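Local coordinates for protein glycosyl hydrolase family 10 (Bacteroides intestinalis DSM 17393, PDB 4QPW) that binds a xylo-oligosaccharide chain as a carbohydrate-binding module of a larger enzyme that probably hydrolyses O-glycosidic bonds in xylan, at residues V4-D9 / D60-E65; E69-M74 / E109-A114; T103-Y108 / T131-Y136. All coordinates share one frame; numbering follows the deposited sequence. Where two conformers were deposited one is given.

Interaction 1: residues V4-D9 / D60-E65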
loop_
_atom_site.group_PDB
_atom_site.type_symbol
_atom_site.label_atom_id
_atom_site.label_comp_id
_atom_site.label_asym_id
_atom_site.label_seq_id
_atom_site.Cartn_x
_atom_site.Cartn_y
_atom_site.Cartn_z
ATOM N N VAL A 4 4.886 -17.570 -2.616
ATOM C CA VAL A 4 5.238 -16.183 -2.287
ATOM C C VAL A 4 6.533 -15.769 -3.022
ATOM O O VAL A 4 7.618 -16.376 -2.766
ATOM C CB VAL A 4 5.395 -15.988 -0.810
ATOM C CG1 VAL A 4 5.816 -14.570 -0.452
ATOM C CG2 VAL A 4 4.030 -16.316 -0.141
ATOM N N ASP A 5 6.422 -14.865 -3.928
ATOM C CA ASP A 5 7.596 -14.290 -4.605
ATOM C C ASP A 5 8.293 -13.279 -3.720
ATOM O O ASP A 5 9.567 -13.187 -3.746
ATOM C CB ASP A 5 7.153 -13.594 -5.912
ATOM C CG ASP A 5 6.617 -14.510 -6.886
ATOM O OD1 ASP A 5 7.494 -15.189 -7.529
ATOM O OD2 ASP A 5 5.443 -14.653 -7.078
ATOM N N TYR A 6 7.555 -12.491 -2.958
ATOM C CA TYR A 6 8.061 -11.326 -2.195
ATOM C C TYR A 6 7.177 -11.101 -1.015
ATOM O O TYR A 6 5.902 -11.163 -1.158
ATOM C CB TYR A 6 8.062 -10.101 -3.085
ATOM C CG TYR A 6 8.393 -8.780 -2.458
ATOM C CD1 TYR A 6 7.484 -8.100 -1.729
ATOM C CD2 TYR A 6 9.656 -8.177 -2.611
ATOM C CE1 TYR A 6 7.796 -6.894 -1.083
ATOM C CE2 TYR A 6 9.947 -6.930 -2.051
ATOM C CZ TYR A 6 9.023 -6.311 -1.282
ATOM O OH TYR A 6 9.250 -5.082 -0.692
ATOM N N GLU A 7 7.718 -10.760 0.109
ATOM C CA GLU A 7 6.914 -10.299 1.259
ATOM C C GLU A 7 7.662 -9.194 1.966
ATOM O O GLU A 7 8.903 -9.284 2.217
ATOM C CB GLU A 7 6.685 -11.414 2.234
ATOM C CG GLU A 7 6.148 -11.115 3.612
ATOM C CD GLU A 7 6.391 -12.325 4.472
ATOM O OE1 GLU A 7 5.512 -13.135 4.449
ATOM O OE2 GLU A 7 7.446 -12.494 5.061
ATOM N N ILE A 8 6.951 -8.232 2.471
ATOM C CA ILE A 8 7.458 -7.237 3.567
ATOM C C ILE A 8 6.397 -7.389 4.644
ATOM O O ILE A 8 5.151 -7.245 4.403
ATOM C CB ILE A 8 7.602 -5.845 3.030
ATOM C CG1 ILE A 8 8.268 -4.889 4.026
ATOM C CG2 ILE A 8 6.396 -5.190 2.388
ATOM C CD1 ILE A 8 9.755 -5.153 4.181
ATOM N N ASP A 9 6.800 -7.715 5.868
ATOM C CA ASP A 9 5.938 -7.975 6.973
ATOM C C ASP A 9 6.201 -6.936 8.065
ATOM O O ASP A 9 7.211 -6.998 8.812
ATOM C CB ASP A 9 6.109 -9.403 7.475
ATOM C CG ASP A 9 5.285 -9.699 8.665
ATOM O OD1 ASP A 9 4.373 -8.944 9.050
ATOM O OD2 ASP A 9 5.497 -10.802 9.302
ATOM N N ASP A 60 8.634 -2.538 -2.489
ATOM C CA ASP A 60 9.545 -2.018 -3.537
ATOM C C ASP A 60 10.436 -3.142 -3.973
ATOM O O ASP A 60 10.397 -4.265 -3.425
ATOM C CB ASP A 60 10.379 -0.865 -2.866
ATOM C CG ASP A 60 11.113 0.028 -3.809
ATOM O OD1 ASP A 60 10.989 -0.096 -4.992
ATOM O OD2 ASP A 60 11.927 0.830 -3.196
ATOM N N ASN A 61 11.236 -2.903 -5.019
ATOM C CA ASN A 61 12.216 -3.900 -5.460
ATOM C C ASN A 61 11.512 -5.200 -5.857
ATOM O O ASN A 61 12.018 -6.305 -5.578
ATOM C CB ASN A 61 13.279 -4.185 -4.352
ATOM C CG ASN A 61 13.731 -2.930 -3.592
ATOM O OD1 ASN A 61 13.248 -2.629 -2.571
ATOM N ND2 ASN A 61 14.634 -2.172 -4.252
ATOM N N LEU A 62 10.382 -5.105 -6.523
ATOM C CA LEU A 62 9.564 -6.300 -6.747
ATOM C C LEU A 62 10.159 -7.235 -7.755
ATOM O O LEU A 62 10.664 -6.758 -8.820
ATOM C CB LEU A 62 8.158 -5.890 -7.122
ATOM C CG LEU A 62 7.370 -5.058 -6.126
ATOM C CD1 LEU A 62 6.021 -4.682 -6.723
ATOM C CD2 LEU A 62 7.231 -5.749 -4.780
ATOM N N PRO A 63 9.984 -8.525 -7.613
ATOM C CA PRO A 63 10.598 -9.530 -8.541
ATOM C C PRO A 63 9.588 -9.887 -9.592
ATOM O O PRO A 63 9.087 -11.152 -9.563
ATOM C CB PRO A 63 10.837 -10.712 -7.646
ATOM C CG PRO A 63 9.625 -10.670 -6.684
ATOM C CD PRO A 63 9.499 -9.180 -6.387
ATOM N N ILE A 64 8.891 -9.026 -10.214
ATOM C CA ILE A 64 7.861 -9.283 -11.194
ATOM C C ILE A 64 8.394 -9.029 -12.608
ATOM O O ILE A 64 9.211 -8.157 -12.839
ATOM C CB ILE A 64 6.545 -8.573 -10.886
ATOM C CG1 ILE A 64 6.677 -7.079 -10.893
ATOM C CG2 ILE A 64 5.873 -9.066 -9.589
ATOM C CD1 ILE A 64 5.395 -6.294 -10.482
ATOM N N GLU A 65 7.866 -9.844 -13.521
ATOM C CA GLU A 65 8.319 -9.843 -14.961
ATOM C C GLU A 65 7.139 -9.557 -15.811
ATOM O O GLU A 65 6.039 -10.054 -15.652
ATOM C CB GLU A 65 8.849 -11.226 -15.284
ATOM C CG GLU A 65 10.062 -11.608 -14.448
ATOM C CD GLU A 65 10.385 -13.103 -14.623
ATOM O OE1 GLU A 65 11.018 -13.349 -15.626
ATOM O OE2 GLU A 65 9.917 -13.993 -13.899
HETATM O O HOH W 1 9.201 -13.559 -8.959
HETATM O O HOH W 2 11.819 -4.217 -0.649
#

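Interaction 2: residues E69-M74 / E109-A114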
loop_
_atom_site.group_PDB
_atom_site.type_symbol
_atom_site.label_atom_id
_atom_site.label_comp_id
_atom_site.label_asym_id
_atom_site.label_seq_id
_atom_site.Cartn_x
_atom_site.Cartn_y
_atom_site.Cartn_z
ATOM N N GLU A 69 1.504 -13.469 -14.585
ATOM C CA GLU A 69 0.377 -13.294 -13.669
ATOM C C GLU A 69 0.787 -13.488 -12.196
ATOM O O GLU A 69 1.445 -14.469 -11.840
ATOM C CB GLU A 69 -0.664 -14.357 -14.004
ATOM C CG GLU A 69 -1.351 -14.322 -15.378
ATOM C CD GLU A 69 -2.149 -13.069 -15.651
ATOM O OE1 GLU A 69 -2.948 -12.675 -14.732
ATOM O OE2 GLU A 69 -1.992 -12.497 -16.795
ATOM N N TYR A 70 0.289 -12.557 -11.381
ATOM C CA TYR A 70 0.576 -12.543 -9.926
ATOM C C TYR A 70 -0.619 -12.137 -9.199
ATOM O O TYR A 70 -1.626 -11.677 -9.749
ATOM C CB TYR A 70 1.722 -11.501 -9.621
ATOM C CG TYR A 70 2.994 -11.726 -10.377
ATOM C CD1 TYR A 70 3.980 -12.549 -9.922
ATOM C CD2 TYR A 70 3.238 -11.055 -11.623
ATOM C CE1 TYR A 70 5.165 -12.737 -10.582
ATOM C CE2 TYR A 70 4.377 -11.259 -12.290
ATOM C CZ TYR A 70 5.355 -12.088 -11.790
ATOM O OH TYR A 70 6.534 -12.230 -12.503
ATOM N N LYS A 71 -0.556 -12.247 -7.841
ATOM C CA LYS A 71 -1.455 -11.533 -6.958
ATOM C C LYS A 71 -0.693 -10.568 -6.080
ATOM O O LYS A 71 0.441 -10.886 -5.634
ATOM C CB LYS A 71 -2.182 -12.476 -5.968
ATOM C CG LYS A 71 -3.121 -13.446 -6.638
ATOM C CD LYS A 71 -3.743 -14.388 -5.610
ATOM C CE LYS A 71 -4.632 -15.448 -6.268
ATOM N NZ LYS A 71 -5.276 -16.343 -5.225
ATOM N N LEU A 72 -1.251 -9.418 -5.837
ATOM C CA LEU A 72 -0.873 -8.568 -4.725
ATOM C C LEU A 72 -1.763 -8.946 -3.520
ATOM O O LEU A 72 -3.020 -9.005 -3.693
ATOM C CB LEU A 72 -1.132 -7.104 -5.082
ATOM C CG LEU A 72 -1.066 -6.085 -3.986
ATOM C CD1 LEU A 72 0.335 -5.916 -3.420
ATOM C CD2 LEU A 72 -1.634 -4.724 -4.459
ATOM N N LYS A 73 -1.192 -9.199 -2.385
ATOM C CA LYS A 73 -1.927 -9.437 -1.130
ATOM C C LYS A 73 -1.561 -8.387 -0.160
ATOM O O LYS A 73 -0.341 -8.106 0.054
ATOM C CB LYS A 73 -1.689 -10.804 -0.548
ATOM C CG LYS A 73 -2.055 -11.936 -1.467
ATOM C CD LYS A 73 -1.991 -13.318 -0.821
ATOM C CE LYS A 73 -2.473 -14.410 -1.787
ATOM N NZ LYS A 73 -2.512 -15.733 -1.157
ATOM N N MET A 74 -2.525 -7.734 0.494
ATOM C CA MET A 74 -2.255 -6.751 1.533
ATOM C C MET A 74 -3.203 -6.914 2.663
ATOM O O MET A 74 -4.437 -7.029 2.381
ATOM C CB MET A 74 -2.405 -5.387 0.923
ATOM C CG MET A 74 -1.924 -4.228 1.749
ATOM S SD MET A 74 -2.287 -2.581 1.091
ATOM C CE MET A 74 -1.764 -3.196 -0.775
ATOM N N GLU A 109 -6.831 -9.266 -1.903
ATOM C CA GLU A 109 -6.039 -9.764 -2.992
ATOM C C GLU A 109 -6.439 -9.153 -4.297
ATOM O O GLU A 109 -7.636 -8.912 -4.573
ATOM C CB GLU A 109 -5.792 -11.322 -2.956
ATOM C CG GLU A 109 -6.965 -12.252 -3.186
ATOM C CD GLU A 109 -6.575 -13.736 -3.162
ATOM O OE1 GLU A 109 -6.896 -14.274 -4.253
ATOM O OE2 GLU A 109 -6.023 -14.295 -2.150
ATOM N N PHE A 110 -5.475 -8.902 -5.158
ATOM C CA PHE A 110 -5.653 -8.302 -6.544
ATOM C C PHE A 110 -4.857 -9.116 -7.474
ATOM O O PHE A 110 -3.620 -9.132 -7.421
ATOM C CB PHE A 110 -5.131 -6.861 -6.445
ATOM C CG PHE A 110 -4.877 -6.123 -7.779
ATOM C CD1 PHE A 110 -5.942 -5.634 -8.529
ATOM C CD2 PHE A 110 -3.588 -5.857 -8.213
ATOM C CE1 PHE A 110 -5.695 -4.955 -9.757
ATOM C CE2 PHE A 110 -3.365 -5.138 -9.387
ATOM C CZ PHE A 110 -4.410 -4.706 -10.082
ATOM N N SER A 111 -5.517 -9.816 -8.396
ATOM C CA SER A 111 -4.859 -10.514 -9.435
ATOM C C SER A 111 -4.506 -9.634 -10.628
ATOM O O SER A 111 -5.355 -8.787 -11.003
ATOM C CB SER A 111 -5.767 -11.669 -9.951
ATOM O OG SER A 111 -5.904 -12.685 -8.957
ATOM N N PHE A 112 -3.344 -9.753 -11.168
ATOM C CA PHE A 112 -2.949 -8.882 -12.286
ATOM C C PHE A 112 -1.951 -9.556 -13.097
ATOM O O PHE A 112 -1.140 -10.374 -12.684
ATOM C CB PHE A 112 -2.434 -7.514 -11.814
ATOM C CG PHE A 112 -1.130 -7.545 -11.042
ATOM C CD1 PHE A 112 -1.057 -7.994 -9.664
ATOM C CD2 PHE A 112 0.067 -7.227 -11.664
ATOM C CE1 PHE A 112 0.129 -8.071 -9.053
ATOM C CE2 PHE A 112 1.244 -7.316 -11.000
ATOM C CZ PHE A 112 1.277 -7.759 -9.675
ATOM N N LYS A 113 -1.868 -9.092 -14.404
ATOM C CA LYS A 113 -0.757 -9.341 -15.283
ATOM C C LYS A 113 0.287 -8.205 -15.134
ATOM O O LYS A 113 -0.134 -7.032 -15.292
ATOM C CB LYS A 113 -1.258 -9.511 -16.708
ATOM C CG LYS A 113 -0.204 -9.972 -17.626
ATOM C CD LYS A 113 -0.866 -10.421 -18.949
ATOM C CE LYS A 113 -0.583 -9.449 -20.079
ATOM N NZ LYS A 113 -1.115 -9.874 -21.417
ATOM N N ALA A 114 1.527 -8.456 -14.870
ATOM C CA ALA A 114 2.471 -7.385 -14.719
ATOM C C ALA A 114 2.576 -6.575 -16.041
ATOM O O ALA A 114 2.634 -7.205 -17.133
ATOM C CB ALA A 114 3.801 -7.879 -14.332
#

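Interaction 3: residues T103-Y108 / T131-Y136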
loop_
_atom_site.group_PDB
_atom_site.type_symbol
_atom_site.label_atom_id
_atom_site.label_comp_id
_atom_site.label_asym_id
_atom_site.label_seq_id
_atom_site.Cartn_x
_atom_site.Cartn_y
_atom_site.Cartn_z
ATOM N N THR A 103 -13.007 -1.728 9.519
ATOM C CA THR A 103 -12.391 -1.715 10.767
ATOM C C THR A 103 -11.826 -3.056 11.263
ATOM O O THR A 103 -11.330 -3.150 12.378
ATOM C CB THR A 103 -13.276 -1.051 11.886
ATOM O OG1 THR A 103 -14.364 -1.999 12.189
ATOM C CG2 THR A 103 -13.769 0.279 11.487
ATOM N N GLU A 104 -11.964 -4.104 10.495
ATOM C CA GLU A 104 -11.479 -5.439 10.821
ATOM C C GLU A 104 -10.155 -5.666 10.046
ATOM O O GLU A 104 -10.103 -5.319 8.874
ATOM C CB GLU A 104 -12.531 -6.464 10.329
ATOM C CG GLU A 104 -13.907 -6.223 10.961
ATOM C CD GLU A 104 -15.000 -7.085 10.450
ATOM O OE1 GLU A 104 -14.791 -7.915 9.549
ATOM O OE2 GLU A 104 -16.163 -7.030 11.010
ATOM N N TRP A 105 -9.224 -6.330 10.663
ATOM C CA TRP A 105 -8.010 -6.789 9.926
ATOM C C TRP A 105 -8.455 -7.830 8.912
ATOM O O TRP A 105 -8.974 -8.940 9.324
ATOM C CB TRP A 105 -6.985 -7.343 10.811
ATOM C CG TRP A 105 -6.146 -6.336 11.534
ATOM C CD1 TRP A 105 -6.084 -6.120 12.837
ATOM C CD2 TRP A 105 -5.195 -5.431 10.919
ATOM N NE1 TRP A 105 -5.086 -5.159 13.131
ATOM C CE2 TRP A 105 -4.546 -4.777 11.910
ATOM C CE3 TRP A 105 -4.830 -5.177 9.589
ATOM C CZ2 TRP A 105 -3.487 -3.843 11.630
ATOM C CZ3 TRP A 105 -3.787 -4.288 9.336
ATOM C CH2 TRP A 105 -3.161 -3.657 10.365
ATOM N N LYS A 106 -8.274 -7.591 7.627
ATOM C CA LYS A 106 -8.638 -8.481 6.538
ATOM C C LYS A 106 -7.511 -8.472 5.522
ATOM O O LYS A 106 -6.801 -7.486 5.386
ATOM C CB LYS A 106 -9.945 -8.053 5.839
ATOM C CG LYS A 106 -11.144 -8.205 6.832
ATOM C CD LYS A 106 -12.428 -7.566 6.365
ATOM C CE LYS A 106 -12.888 -7.866 5.004
ATOM N NZ LYS A 106 -14.208 -7.073 4.798
ATOM N N GLU A 107 -7.381 -9.585 4.784
ATOM C CA GLU A 107 -6.471 -9.653 3.659
ATOM C C GLU A 107 -7.212 -9.360 2.397
ATOM O O GLU A 107 -8.346 -9.887 2.203
ATOM C CB GLU A 107 -5.800 -11.036 3.563
ATOM C CG GLU A 107 -4.639 -11.049 2.583
ATOM C CD GLU A 107 -4.030 -12.426 2.474
ATOM O OE1 GLU A 107 -4.651 -13.289 1.796
ATOM O OE2 GLU A 107 -2.956 -12.687 3.072
ATOM N N TYR A 108 -6.680 -8.525 1.543
ATOM C CA TYR A 108 -7.204 -8.197 0.244
ATOM C C TYR A 108 -6.303 -8.743 -0.819
ATOM O O TYR A 108 -5.042 -8.678 -0.657
ATOM C CB TYR A 108 -7.356 -6.654 0.125
ATOM C CG TYR A 108 -8.278 -6.069 1.168
ATOM C CD1 TYR A 108 -9.683 -5.968 0.858
ATOM C CD2 TYR A 108 -7.888 -5.818 2.431
ATOM C CE1 TYR A 108 -10.606 -5.558 1.787
ATOM C CE2 TYR A 108 -8.791 -5.366 3.383
ATOM C CZ TYR A 108 -10.153 -5.257 3.040
ATOM O OH TYR A 108 -11.069 -4.848 4.018
ATOM N N THR A 131 -7.188 6.794 10.374
ATOM C CA THR A 131 -5.955 5.951 10.499
ATOM C C THR A 131 -6.116 4.759 9.559
ATOM O O THR A 131 -7.136 4.025 9.649
ATOM C CB THR A 131 -5.781 5.498 11.892
ATOM O OG1 THR A 131 -5.689 6.652 12.815
ATOM C CG2 THR A 131 -4.496 4.684 12.120
ATOM N N ILE A 132 -5.138 4.563 8.667
ATOM C CA ILE A 132 -4.965 3.326 7.858
ATOM C C ILE A 132 -3.819 2.560 8.452
ATOM O O ILE A 132 -2.739 3.110 8.736
ATOM C CB ILE A 132 -4.722 3.707 6.418
ATOM C CG1 ILE A 132 -5.929 4.445 5.845
ATOM C CG2 ILE A 132 -4.358 2.446 5.632
ATOM C CD1 ILE A 132 -5.657 5.010 4.477
ATOM N N GLN A 133 -4.004 1.255 8.664
ATOM C CA GLN A 133 -2.941 0.340 9.119
ATOM C C GLN A 133 -2.748 -0.794 8.134
ATOM O O GLN A 133 -3.731 -1.365 7.616
ATOM C CB GLN A 133 -3.315 -0.187 10.473
ATOM C CG GLN A 133 -3.385 0.944 11.544
ATOM C CD GLN A 133 -3.725 0.414 12.930
ATOM O OE1 GLN A 133 -4.444 -0.571 13.058
ATOM N NE2 GLN A 133 -3.171 1.006 13.914
ATOM N N ILE A 134 -1.477 -1.069 7.810
ATOM C CA ILE A 134 -1.096 -2.091 6.820
ATOM C C ILE A 134 -0.144 -3.031 7.494
ATOM O O ILE A 134 0.919 -2.667 7.969
ATOM C CB ILE A 134 -0.493 -1.421 5.575
ATOM C CG1 ILE A 134 -1.531 -0.537 4.909
ATOM C CG2 ILE A 134 0.035 -2.526 4.632
ATOM C CD1 ILE A 134 -0.983 0.329 3.779
ATOM N N LYS A 135 -0.537 -4.325 7.587
ATOM C CA LYS A 135 0.263 -5.294 8.304
ATOM C C LYS A 135 1.403 -5.934 7.444
ATOM O O LYS A 135 2.462 -6.196 8.004
ATOM C CB LYS A 135 -0.692 -6.403 8.799
ATOM C CG LYS A 135 -0.208 -7.330 9.824
ATOM C CD LYS A 135 -0.085 -6.637 11.176
ATOM C CE LYS A 135 0.363 -7.601 12.294
ATOM N NZ LYS A 135 0.596 -6.893 13.573
ATOM N N TYR A 136 1.113 -6.179 6.197
ATOM C CA TYR A 136 2.088 -6.828 5.286
ATOM C C TYR A 136 1.632 -6.621 3.893
ATOM O O TYR A 136 0.452 -6.331 3.620
ATOM C CB TYR A 136 2.277 -8.353 5.590
ATOM C CG TYR A 136 1.006 -9.177 5.508
ATOM C CD1 TYR A 136 0.474 -9.576 4.286
ATOM C CD2 TYR A 136 0.301 -9.548 6.651
ATOM C CE1 TYR A 136 -0.650 -10.382 4.217
ATOM C CE2 TYR A 136 -0.818 -10.308 6.603
ATOM C CZ TYR A 136 -1.295 -10.665 5.398
ATOM O OH TYR A 136 -2.501 -11.471 5.275
#

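Interaction 1: residues V4-D9 / D60-E65
Tyr6 lays one face of its ring on Leu62 and its hydroxyl against Asp60, and it carries most of the contact between strand 3-9 and the loop 60-65. The methyl CD2 of Leu62 stands over the middle of the ring, 3.7 Å from the centroid of Tyr6 and only 4° off the normal, a CH-pi contact in which all six ring carbons lie at nearly the same distance from the methyl. With CG anti to the backbone N (chi1 173°), the Tyr6 side chain extends out to the loop, where it crosses that of Leu62 at about a right angle.

At its far end the phenol oxygen accepts the backbone N-H of Asp60, Tyr6 OH to Asp60 N being 3.2 Å with a nearly straight 173° at the hydrogen. A water in the plane of the ring lies 2.7 Å from Tyr6 OH and donates to Asn61 OD1. The loop is tied to itself as well: Asn61 N reaches Asp60 OD1 at 2.8 Å, from above the carboxylate plane.

Nearer the strand, Pro63 packs against the root of the tyrosine. Its CD is 3.7 Å from Tyr6 CB, while its CG meets Asp5 CB at 3.9 Å. The carboxylate of Asp5 turns to His141, with OD2 bonded to ND1.

Pro63 sits at the centre of an inverse gamma turn, and Asp5 and Tyr6 together face Ile139 in a classic beta bulge, where the strand turns a corner. Leu62 also packs on Ile139 of one sheet and on Val88 and Val121 of the other. This is the closing of a beta-sandwich edge: a connection passing from strand 54-57 of one antiparallel sheet to strand 69-78 of the other, held by an aromatic residue of the N-terminal strand.

Interaction 2: residues E69-M74 / E109-A114
Tyr70 and Phe112 trade both of their backbone hydrogen bonds, and Leu72 does the same with Phe110, which gives this antiparallel ladder four N-H to O=C bonds, each 2.9 Å from N to O. The bonds of the Tyr70 pair are the straighter ones. The same carbonyls also take a weaker CA-H donor from the non-hydrogen-bonded residues in between: Lys71 CA lies 3.3 Å from Phe110 O, for example.

One face of the pair is charged. Lys71, extended beyond CG, gives its ammonium to Glu109, NZ to OE1 2.8 Å, meeting the oxygen on the syn side and 29° out of the carboxylate plane. Lys73 runs beside Glu109 and points the same way, but its NZ is a long 3.9 Å from OE2 of Glu109. Its stronger mate is Asp2, whose OD2 also takes Lys71 NZ, making two lysines and two acids into one network. Further along, Glu69 bends at chi2 (-61°) and lays OE2 over the aliphatic part of Lys113, 3.1 Å from CB, while the Lys113 ammonium stays 5.4 Å from that OE2.

The other face is apolar. Phe112 CG takes the crowded position between its N and carbonyl carbon (chi1 67°), and the ring brings CE1 and CZ against Tyr70 CB, with CZ 3.8 Å from it. Leu72 N lies in plane at the edge of the same ring. Ala114 CB meets the edge of the Tyr70 ring at CE2, while the Tyr70 hydroxyl is bonded to Glu65 N.

The chemistry is that of an amphipathic strand pair: aromatic and aliphatic groups turn into the sandwich toward Val88 and Phe86, while shared ion pairs on the outer face would probably balance the clustered lysine charges.

Interaction 3: residues T103-Y108 / T131-Y136
Trp105 and Glu107 reach across to strand 130-141 in two ways. The first is van der Waals packing. The benzo end of the Trp105 indole meets the strand with its outer carbons, CH2 lying 3.5 Å from Gln133 CB and CZ3 3.4 Å from Gln133 O and 3.8 Å from Lys135 CB. The indole and the Gln133 amide are nearly parallel, their planes 12° apart. The polar ends find other partners: Trp105 NE1 bonds to Glu37, and the Gln133 amide to Arg77 and Glu41.

The second is a short hydrogen bond: Glu107, with CG anti to its backbone N (chi1 -168°) and extended beyond, accepts Tyr136 OH on OE2, 2.6 Å away. The carboxylate stands perpendicular to the phenol ring and is met on its anti side, with OE2 at the ring edge. Lys138 adds a cation-pi contact to Tyr136. A phenylalanine in place of Tyr136 would probably leave Glu107 OE2 without this donor and its carboxylate freer to turn.

Trp105, in the loop leading into strand 106-113, and Glu107 on that strand reach over 69-78, whose Met75 touches Trp105, Lys135 and Tyr136: a cross-strand cluster on the outer face of a sandwich sheet.

All three contacts reach the same antiparallel sheet. Strand 69-78 lies between 106-113 and 130-141, and 130-141 pairs in turn with 3-9. Interactions 1 and 2 have centres about 11 Å apart and meet where Glu65 N probably bonds to Tyr70 OH; 2 and 3 are about 17 Å apart, 1 and 3 about 19 Å. Interaction 1 closes before the others begin, whereas the segments of 2 and 3 alternate along the chain. Together they tie early and late strands into one layer, while the glycan pocket draws Glu20, Met122 and Gln124 from strands of the other sheet.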